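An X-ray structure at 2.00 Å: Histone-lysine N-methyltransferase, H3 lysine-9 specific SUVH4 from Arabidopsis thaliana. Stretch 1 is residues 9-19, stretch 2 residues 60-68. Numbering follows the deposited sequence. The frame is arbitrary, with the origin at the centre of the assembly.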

ATOM      1  N   GLU A   9       8.084 -16.022  -5.113  1.00 58.10           N
ATOM      2  CA  GLU A   9       8.088 -16.206  -3.667  1.00 48.24           C
ATOM      3  C   GLU A   9       6.739 -15.730  -3.096  1.00 40.37           C
ATOM      4  O   GLU A   9       6.156 -14.765  -3.601  1.00 36.81           O
ATOM      5  N   PRO A  10       6.225 -16.421  -2.063  1.00 38.24           N
ATOM      6  CA  PRO A  10       4.865 -16.142  -1.579  1.00 34.49           C
ATOM      7  C   PRO A  10       4.543 -14.688  -1.218  1.00 32.94           C
ATOM      8  O   PRO A  10       3.432 -14.236  -1.525  1.00 32.77           O
ATOM      9  N   HIS A  11       5.459 -13.971  -0.573  1.00 29.56           N
ATOM     10  CA  HIS A  11       5.206 -12.563  -0.270  1.00 37.73           C
ATOM     11  C   HIS A  11       4.974 -11.749  -1.542  1.00 38.16           C
ATOM     12  O   HIS A  11       4.105 -10.875  -1.596  1.00 34.40           O
ATOM     13  N   LEU A  12       5.738 -12.041  -2.583  1.00 38.60           N
ATOM     14  CA  LEU A  12       5.545 -11.319  -3.834  1.00 41.20           C
ATOM     15  C   LEU A  12       4.227 -11.701  -4.515  1.00 36.64           C
ATOM     16  O   LEU A  12       3.571 -10.865  -5.145  1.00 35.39           O
ATOM     17  N   LYS A  13       3.838 -12.964  -4.400  1.00 31.12           N
ATOM     18  CA  LYS A  13       2.548 -13.394  -4.949  1.00 36.69           C
ATOM     19  C   LYS A  13       1.380 -12.688  -4.265  1.00 30.74           C
ATOM     20  O   LYS A  13       0.400 -12.298  -4.930  1.00 28.11           O
ATOM     21  N   VAL A  14       1.483 -12.550  -2.939  1.00 28.14           N
ATOM     22  CA  VAL A  14       0.507 -11.795  -2.159  1.00 28.45           C
ATOM     23  C   VAL A  14       0.486 -10.342  -2.641  1.00 33.62           C
ATOM     24  O   VAL A  14      -0.583  -9.801  -2.972  1.00 33.96           O
ATOM     25  N   THR A  15       1.671  -9.730  -2.700  1.00 28.67           N
ATOM     26  CA  THR A  15       1.795  -8.342  -3.163  1.00 29.70           C
ATOM     27  C   THR A  15       1.094  -8.129  -4.495  1.00 31.62           C
ATOM     28  O   THR A  15       0.314  -7.182  -4.669  1.00 35.20           O
ATOM     29  N   LYS A  16       1.371  -9.035  -5.427  1.00 29.32           N
ATOM     30  CA  LYS A  16       0.826  -8.961  -6.779  1.00 33.12           C
ATOM     31  C   LYS A  16      -0.682  -9.085  -6.786  1.00 31.41           C
ATOM     32  O   LYS A  16      -1.367  -8.342  -7.500  1.00 28.01           O
ATOM     33  N   CYS A  17      -1.197 -10.031  -5.989  1.00 27.32           N
ATOM     34  CA  CYS A  17      -2.637 -10.237  -5.900  1.00 27.77           C
ATOM     35  C   CYS A  17      -3.344  -8.990  -5.367  1.00 26.41           C
ATOM     36  O   CYS A  17      -4.375  -8.572  -5.907  1.00 30.93           O
ATOM     37  N   LEU A  18      -2.775  -8.407  -4.318  1.00 25.87           N
ATOM     38  CA  LEU A  18      -3.279  -7.160  -3.740  1.00 30.00           C
ATOM     39  C   LEU A  18      -3.202  -5.977  -4.730  1.00 28.93           C
ATOM     40  O   LEU A  18      -4.087  -5.122  -4.743  1.00 30.80           O
ATOM     41  N   ARG A  19      -2.155  -5.926  -5.556  1.00 29.84           N
ATOM     42  CA  ARG A  19      -2.085  -4.864  -6.580  1.00 33.84           C
ATOM     43  C   ARG A  19      -3.183  -5.044  -7.621  1.00 34.69           C
ATOM     44  O   ARG A  19      -3.826  -4.072  -8.041  1.00 33.33           O
ATOM     45  N   LEU A  60      -1.134 -18.692   5.976  1.00 22.84           N
ATOM     46  CA  LEU A  60      -1.034 -18.660   4.515  1.00 27.37           C
ATOM     47  C   LEU A  60       0.355 -18.136   4.144  1.00 26.42           C
ATOM     48  O   LEU A  60       0.806 -17.129   4.686  1.00 27.28           O
ATOM     49  N   PRO A  61       1.047 -18.841   3.241  1.00 29.20           N
ATOM     50  CA  PRO A  61       2.378 -18.398   2.807  1.00 31.23           C
ATOM     51  C   PRO A  61       2.301 -16.979   2.265  1.00 32.44           C
ATOM     52  O   PRO A  61       1.414 -16.648   1.459  1.00 32.43           O
ATOM     53  N   GLY A  62       3.202 -16.133   2.749  1.00 31.19           N
ATOM     54  CA  GLY A  62       3.290 -14.767   2.265  1.00 25.48           C
ATOM     55  C   GLY A  62       2.415 -13.811   3.055  1.00 27.08           C
ATOM     56  O   GLY A  62       2.461 -12.609   2.830  1.00 29.20           O
ATOM     57  N   ILE A  63       1.613 -14.334   3.979  1.00 24.53           N
ATOM     58  CA  ILE A  63       0.851 -13.472   4.886  1.00 27.17           C
ATOM     59  C   ILE A  63       1.353 -13.690   6.300  1.00 31.04           C
ATOM     60  O   ILE A  63       0.975 -14.661   6.978  1.00 27.64           O
ATOM     61  N   ASP A  64       2.241 -12.796   6.721  1.00 30.38           N
ATOM     62  CA  ASP A  64       2.919 -12.937   7.997  1.00 29.36           C
ATOM     63  C   ASP A  64       2.023 -12.422   9.094  1.00 25.90           C
ATOM     64  O   ASP A  64       1.151 -11.583   8.870  1.00 22.64           O
ATOM     65  N   VAL A  65       2.247 -12.929  10.293  1.00 24.07           N
ATOM     66  CA  VAL A  65       1.613 -12.359  11.465  1.00 26.72           C
ATOM     67  C   VAL A  65       1.952 -10.872  11.545  1.00 28.10           C
ATOM     68  O   VAL A  65       3.118 -10.464  11.401  1.00 26.24           O
ATOM     69  N   GLY A  66       0.926 -10.061  11.754  1.00 24.05           N
ATOM     70  CA  GLY A  66       1.050  -8.613  11.696  1.00 24.96           C
ATOM     71  C   GLY A  66       0.581  -8.002  10.385  1.00 28.65           C
ATOM     72  O   GLY A  66       0.466  -6.777  10.263  1.00 27.48           O
ATOM     73  N   HIS A  67       0.326  -8.833   9.382  1.00 29.55           N
ATOM     74  CA  HIS A  67      -0.105  -8.297   8.086  1.00 26.62           C
ATOM     75  C   HIS A  67      -1.298  -7.344   8.203  1.00 27.05           C
ATOM     76  O   HIS A  67      -2.295  -7.681   8.827  1.00 24.80           O
ATOM     77  N   ARG A  68      -1.191  -6.153   7.616  1.00 21.63           N
ATOM     78  CA  ARG A  68      -2.289  -5.205   7.640  1.00 23.85           C
ATOM     79  C   ARG A  68      -3.124  -5.243   6.363  1.00 28.90           C
ATOM     80  O   ARG A  68      -2.609  -5.043   5.270  1.00 27.02           O
TER

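The first turns of a helix, residues 10-19, pack against an irregular segment whose course is set by two type II beta turns, Leu 60 to Ile 63 and Asp 64 to His 67. The backbones come closest where the CA atoms of His 11 and Gly 62 lie 3.9 Å apart.

Gly 62 suits this place for two reasons. Its phi/psi of 90/-6 would jam a CB against the carbonyl oxygen of the preceding residue, and an ideal CB would point toward the helix, only 2.4 Å from Pro 10 O and 2.9 Å from Val 14 CG2. With no side chain, Gly 62 fits against one face of the imidazole of His 11: Gly 62 CA sits 3.8 Å from the ring centroid and almost exactly on the ring normal, a CH-pi contact over the face.

The CA-to-CB bond of His 11 points sideways, but chi1 in the m well and chi2 of 77° bring the ring end across to the other stretch. His 11 NE2 donates two weak hydrogen bonds to the carboxylate of Asp 64, 2.8 Å to OD1 and 2.9 Å to OD2; the aspartate, also m in chi1, likewise starts sideways and brings its end closer. On the helix side, His 11 ND1 gives a very short 2.5 Å hydrogen bond to Glu 9 OE2. Glu 9, with chi1 t and chi2 m, folds back as the N-cap: OE2 accepts from His 11 N and OE1 from Leu 12 N, both weakly at 3.3 Å, so the carboxylate serves backbone amides at the helix start, which have no preceding turn to supply carbonyl acceptors. The imidazole thus links two acids, one on each stretch.

Pro 10, Val 14 and Leu 18 point toward the other stretch and supply its apolar contacts. Proline fits the first turn of a helix, where its lack of an NH costs no helical hydrogen bond; its CB meets Pro 61 CB at 3.7 Å. Val 14, with chi1 t, places CG2 3.9 Å from Ile 63 CG1 and 3.5 Å from Gly 62 O, while CG1 faces the other way along the helix and comes within 4.3 Å of His 67 CE1. One turn on, Leu 18 (m, t) brings CD1 within 4.0 Å of His 67 NE2, at the edge of that ring. The CA-to-CB bond of His 67 points toward the helix, with chi1 t and chi2 93°.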

ATOM      1  CB  GLU A   9       9.271 -15.415  -3.081  1.00 49.34           C
ATOM      2  CG  GLU A   9       9.538 -15.579  -1.595  1.00 54.68           C
ATOM      3  CD  GLU A   9       8.735 -14.618  -0.755  1.00 53.74           C
ATOM      4  OE1 GLU A   9       8.408 -13.527  -1.270  1.00 58.84           O
ATOM      5  OE2 GLU A   9       8.430 -14.956   0.409  1.00 45.35           O
ATOM      6  CB  PRO A  10       4.731 -17.064  -0.349  1.00 34.26           C
ATOM      7  CG  PRO A  10       5.609 -18.218  -0.675  1.00 39.35           C
ATOM      8  CD  PRO A  10       6.795 -17.629  -1.434  1.00 37.75           C
ATOM      9  CB  HIS A  11       6.348 -11.959   0.558  1.00 38.67           C
ATOM     10  CG  HIS A  11       6.476 -12.566   1.919  1.00 43.26           C
ATOM     11  ND1 HIS A  11       7.056 -13.798   2.131  1.00 49.30           N
ATOM     12  CD2 HIS A  11       6.063 -12.130   3.133  1.00 43.97           C
ATOM     13  CE1 HIS A  11       7.007 -14.089   3.419  1.00 53.52           C
ATOM     14  NE2 HIS A  11       6.411 -13.092   4.049  1.00 48.61           N
ATOM     15  CB  LEU A  12       6.737 -11.523  -4.770  1.00 46.05           C
ATOM     16  CG  LEU A  12       7.849 -10.468  -4.662  1.00 57.53           C
ATOM     17  CD1 LEU A  12       7.541  -9.384  -3.611  1.00 56.45           C
ATOM     18  CD2 LEU A  12       9.205 -11.114  -4.393  1.00 58.82           C
ATOM     19  CB  LYS A  13       2.382 -14.908  -4.837  1.00 38.22           C
ATOM     20  CG  LYS A  13       3.350 -15.683  -5.727  1.00 48.48           C
ATOM     21  CD  LYS A  13       3.310 -17.165  -5.427  1.00 59.19           C
ATOM     22  CE  LYS A  13       1.950 -17.763  -5.734  1.00 67.80           C
ATOM     23  NZ  LYS A  13       1.897 -19.213  -5.390  1.00 75.09           N
ATOM     24  CB  VAL A  14       0.794 -11.854  -0.630  1.00 27.25           C
ATOM     25  CG1 VAL A  14      -0.091 -10.856   0.125  1.00 26.80           C
ATOM     26  CG2 VAL A  14       0.562 -13.299  -0.081  1.00 21.85           C
ATOM     27  CB  THR A  15       3.270  -7.946  -3.341  1.00 31.95           C
ATOM     28  OG1 THR A  15       3.932  -8.018  -2.080  1.00 33.10           O
ATOM     29  CG2 THR A  15       3.386  -6.525  -3.900  1.00 33.34           C
ATOM     30  CB  LYS A  16       1.454 -10.050  -7.650  1.00 42.87           C
ATOM     31  CG  LYS A  16       0.677 -10.393  -8.902  1.00 57.10           C
ATOM     32  CD  LYS A  16       1.416 -11.439  -9.723  1.00 68.28           C
ATOM     33  CE  LYS A  16       0.543 -11.997 -10.839  1.00 75.52           C
ATOM     34  NZ  LYS A  16       1.287 -12.980 -11.680  1.00 79.61           N
ATOM     35  CB  CYS A  17      -2.966 -11.464  -5.025  1.00 31.96           C
ATOM     36  SG  CYS A  17      -4.744 -11.711  -4.676  1.00 33.86           S
ATOM     37  CB  LEU A  18      -2.502  -6.827  -2.470  1.00 27.05           C
ATOM     38  CG  LEU A  18      -2.755  -7.823  -1.315  1.00 35.79           C
ATOM     39  CD1 LEU A  18      -1.898  -7.502  -0.105  1.00 38.27           C
ATOM     40  CD2 LEU A  18      -4.205  -7.808  -0.931  1.00 25.88           C
ATOM     41  CB  ARG A  19      -0.706  -4.790  -7.259  1.00 31.67           C
ATOM     42  CG  ARG A  19       0.425  -4.415  -6.316  1.00 29.93           C
ATOM     43  CD  ARG A  19       1.787  -4.463  -6.992  1.00 33.00           C
ATOM     44  NE  ARG A  19       2.827  -3.952  -6.102  1.00 32.55           N
ATOM     45  CZ  ARG A  19       4.121  -3.904  -6.406  1.00 37.62           C
ATOM     46  NH1 ARG A  19       4.541  -4.326  -7.590  1.00 41.08           N
ATOM     47  NH2 ARG A  19       4.990  -3.418  -5.534  1.00 37.55           N
ATOM     48  CB  LEU A  60      -2.136 -17.775   3.886  1.00 25.20           C
ATOM     49  CG  LEU A  60      -3.540 -18.365   3.616  1.00 35.70           C
ATOM     50  CD1 LEU A  60      -4.149 -19.020   4.852  1.00 36.61           C
ATOM     51  CD2 LEU A  60      -4.517 -17.315   3.061  1.00 34.22           C
ATOM     52  CB  PRO A  61       2.737 -19.397   1.702  1.00 31.27           C
ATOM     53  CG  PRO A  61       1.982 -20.660   2.105  1.00 35.41           C
ATOM     54  CD  PRO A  61       0.671 -20.143   2.659  1.00 27.75           C
ATOM     55  CB  ILE A  63      -0.667 -13.732   4.808  1.00 27.96           C
ATOM     56  CG1 ILE A  63      -1.144 -13.497   3.372  1.00 32.48           C
ATOM     57  CG2 ILE A  63      -1.425 -12.833   5.802  1.00 22.46           C
ATOM     58  CD1 ILE A  63      -2.614 -13.758   3.136  1.00 36.72           C
ATOM     59  CB  ASP A  64       4.213 -12.118   8.033  1.00 35.26           C
ATOM     60  CG  ASP A  64       5.216 -12.524   6.955  1.00 41.17           C
ATOM     61  OD1 ASP A  64       5.283 -13.714   6.579  1.00 46.12           O
ATOM     62  OD2 ASP A  64       5.953 -11.626   6.509  1.00 44.20           O
ATOM     63  CB  VAL A  65       2.051 -13.101  12.751  1.00 30.72           C
ATOM     64  CG1 VAL A  65       1.429 -12.450  13.991  1.00 29.08           C
ATOM     65  CG2 VAL A  65       1.657 -14.562  12.664  1.00 28.58           C
ATOM     66  CB  HIS A  67      -0.482  -9.430   7.140  1.00 24.89           C
ATOM     67  CG  HIS A  67      -0.677  -8.971   5.733  1.00 25.21           C
ATOM     68  ND1 HIS A  67       0.342  -8.987   4.806  1.00 29.30           N
ATOM     69  CD2 HIS A  67      -1.750  -8.423   5.110  1.00 28.90           C
ATOM     70  CE1 HIS A  67      -0.100  -8.486   3.663  1.00 31.98           C
ATOM     71  NE2 HIS A  67      -1.363  -8.132   3.820  1.00 29.61           N
ATOM     72  CB  ARG A  68      -1.770  -3.788   7.831  1.00 32.60           C
ATOM     73  CG  ARG A  68      -1.215  -3.500   9.200  1.00 40.92           C
ATOM     74  CD  ARG A  68      -1.341  -2.022   9.482  1.00 52.46           C
ATOM     75  NE  ARG A  68      -1.089  -1.686  10.877  1.00 62.80           N
ATOM     76  CZ  ARG A  68       0.066  -1.217  11.335  1.00 72.09           C
ATOM     77  NH1 ARG A  68       1.084  -1.040  10.509  1.00 75.50           N
ATOM     78  NH2 ARG A  68       0.200  -0.926  12.622  1.00 76.90           N
TER